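Local coordinates for uncharacterized conserved protein (PDB 3MUQ) that is of unknown function but belongs to the periplasmic-binding-protein superfamily and so probably binds a small solute in the cleft between its lobes, at residues P156-A161 / G166-D171. Numbering follows the deposited sequence.
Sequences PTLNMA and GYTMSD
The 156-161 part of helix 154-163 packs against strand 168-171, with Ala-161 and Gly-166 joined where the chain turns back: the segment axes run roughly antiparallel, at 143°, and approach to 9.3 Å, and Gly-166 N donates to Ala-161 O over 2.8 Å. That bond is nearly straight at the hydrogen (164°) and meets a lone pair in the carbonyl plane, bridging the C-terminal end of helix 154-163 and the link that leads to the strand. Beyond it the side chains meet by van der Waals packing, methyl against methyl and methyl against hydroxyl oxygen. Thr-168 points at the helix, its CG2 lying 3.7 Å from Leu-158 CD2 and 4.2 Å from Ala-161 CB; the Leu-158 and Thr-168 side chains cross at about a right angle. The other branch, OG1, stands anti to the backbone N (chi1 -162°), where Thr-157 CG2 touches it at 3.5 Å while the hydroxyl hydrogen-bonds to Ile-119 O. Thr-157 turns its own OG1 back to Gly-153 O, and its CG2 methyl then faces the strand. Farther along, Leu-158 CD1 rests 3.8 Å from Ser-170 OG, a hydroxyl that donates to Asp-171 O. Helix 154-163 thus covers one face of a strand paired antiparallel with 78-90, an alpha/beta layering characteristic of a periplasmic-binding-protein lobe.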
loop_
_atom_site.group_PDB
_atom_site.type_symbol
_atom_site.label_atom_id
_atom_site.label_comp_id
_atom_site.label_asym_id
_atom_site.label_seq_id
_atom_site.Cartn_x
_atom_site.Cartn_y
_atom_site.Cartn_z
ATOM N N PRO A 156 14.481 -14.992 10.742
ATOM C CA PRO A 156 15.348 -16.133 11.078
ATOM C C PRO A 156 16.322 -16.456 9.939
ATOM O O PRO A 156 17.459 -16.832 10.202
ATOM C CB PRO A 156 14.352 -17.283 11.281
ATOM C CG PRO A 156 13.083 -16.549 11.786
ATOM C CD PRO A 156 13.050 -15.297 10.939
ATOM N N THR A 157 15.873 -16.313 8.698
ATOM C CA THR A 157 16.745 -16.474 7.534
ATOM C C THR A 157 17.904 -15.476 7.590
ATOM O O THR A 157 19.055 -15.865 7.434
ATOM C CB THR A 157 15.949 -16.358 6.212
ATOM O OG1 THR A 157 15.016 -17.438 6.149
ATOM C CG2 THR A 157 16.874 -16.434 4.994
ATOM N N LEU A 158 17.609 -14.200 7.850
ATOM C CA LEU A 158 18.683 -13.219 8.069
ATOM C C LEU A 158 19.641 -13.616 9.215
ATOM O O LEU A 158 20.872 -13.539 9.065
ATOM C CB LEU A 158 18.108 -11.810 8.304
ATOM C CG LEU A 158 17.512 -11.144 7.048
ATOM C CD1 LEU A 158 16.702 -9.886 7.409
ATOM C CD2 LEU A 158 18.586 -10.821 6.005
ATOM N N ASN A 159 19.083 -14.018 10.361
ATOM C CA ASN A 159 19.894 -14.438 11.504
ATOM C C ASN A 159 20.811 -15.580 11.105
ATOM O O ASN A 159 21.977 -15.626 11.495
ATOM C CB ASN A 159 19.012 -14.874 12.695
ATOM C CG ASN A 159 18.202 -13.720 13.276
ATOM O OD1 ASN A 159 18.626 -12.568 13.221
ATOM N ND2 ASN A 159 17.027 -14.031 13.839
HETATM N N MSE A 160 20.280 -16.500 10.309
HETATM C CA MSE A 160 21.080 -17.623 9.836
HETATM C C MSE A 160 22.207 -17.132 8.918
HETATM O O MSE A 160 23.354 -17.558 9.043
HETATM C CB MSE A 160 20.192 -18.658 9.121
HETATM C CG MSE A 160 20.887 -19.991 8.848
HETATM SE SE MSE A 160 21.432 -20.911 10.518
HETATM C CE MSE A 160 19.694 -20.948 11.334
ATOM N N ALA A 161 21.883 -16.229 8.000
ATOM C CA ALA A 161 22.889 -15.709 7.081
ATOM C C ALA A 161 24.017 -14.990 7.843
ATOM O O ALA A 161 25.190 -15.076 7.465
ATOM C CB ALA A 161 22.244 -14.791 6.031
ATOM N N GLY A 166 26.770 -15.818 5.306
ATOM C CA GLY A 166 26.376 -16.130 3.945
ATOM C C GLY A 166 25.526 -15.051 3.301
ATOM O O GLY A 166 25.202 -14.034 3.921
ATOM N N TYR A 167 25.170 -15.288 2.043
ATOM C CA TYR A 167 24.329 -14.383 1.286
ATOM C C TYR A 167 22.867 -14.791 1.416
ATOM O O TYR A 167 22.560 -15.956 1.627
ATOM C CB TYR A 167 24.715 -14.437 -0.191
ATOM C CG TYR A 167 26.113 -13.928 -0.477
ATOM C CD1 TYR A 167 26.335 -12.599 -0.838
ATOM C CD2 TYR A 167 27.210 -14.781 -0.396
ATOM C CE1 TYR A 167 27.631 -12.133 -1.103
ATOM C CE2 TYR A 167 28.504 -14.331 -0.665
ATOM C CZ TYR A 167 28.705 -13.010 -1.022
ATOM O OH TYR A 167 29.982 -12.575 -1.289
ATOM N N THR A 168 21.973 -13.825 1.277
ATOM C CA THR A 168 20.552 -14.120 1.113
ATOM C C THR A 168 19.861 -12.964 0.367
ATOM O O THR A 168 20.421 -11.864 0.233
ATOM C CB THR A 168 19.859 -14.401 2.483
ATOM O OG1 THR A 168 18.615 -15.078 2.268
ATOM C CG2 THR A 168 19.602 -13.114 3.258
HETATM N N MSE A 169 18.663 -13.229 -0.145
HETATM C CA MSE A 169 17.813 -12.169 -0.684
HETATM C C MSE A 169 16.730 -11.811 0.320
HETATM O O MSE A 169 15.982 -12.682 0.774
HETATM C CB MSE A 169 17.149 -12.615 -1.984
HETATM C CG MSE A 169 16.347 -11.504 -2.653
HETATM SE SE MSE A 169 15.505 -12.142 -4.279
HETATM C CE MSE A 169 13.968 -13.049 -3.507
ATOM N N SER A 170 16.638 -10.535 0.663
ATOM C CA SER A 170 15.663 -10.086 1.657
ATOM C C SER A 170 14.800 -8.967 1.120
ATOM O O SER A 170 15.248 -8.198 0.272
ATOM C CB SER A 170 16.397 -9.547 2.878
ATOM O OG SER A 170 15.490 -9.132 3.882
ATOM N N ASP A 171 13.571 -8.841 1.621
ATOM C CA ASP A 171 12.834 -7.618 1.350
ATOM C C ASP A 171 13.561 -6.536 2.133
ATOM O O ASP A 171 14.119 -6.814 3.196
ATOM C CB ASP A 171 11.397 -7.721 1.830
ATOM C CG ASP A 171 11.311 -7.849 3.330
ATOM O OD1 ASP A 171 11.399 -8.994 3.840
ATOM O OD2 ASP A 171 11.166 -6.803 3.996
#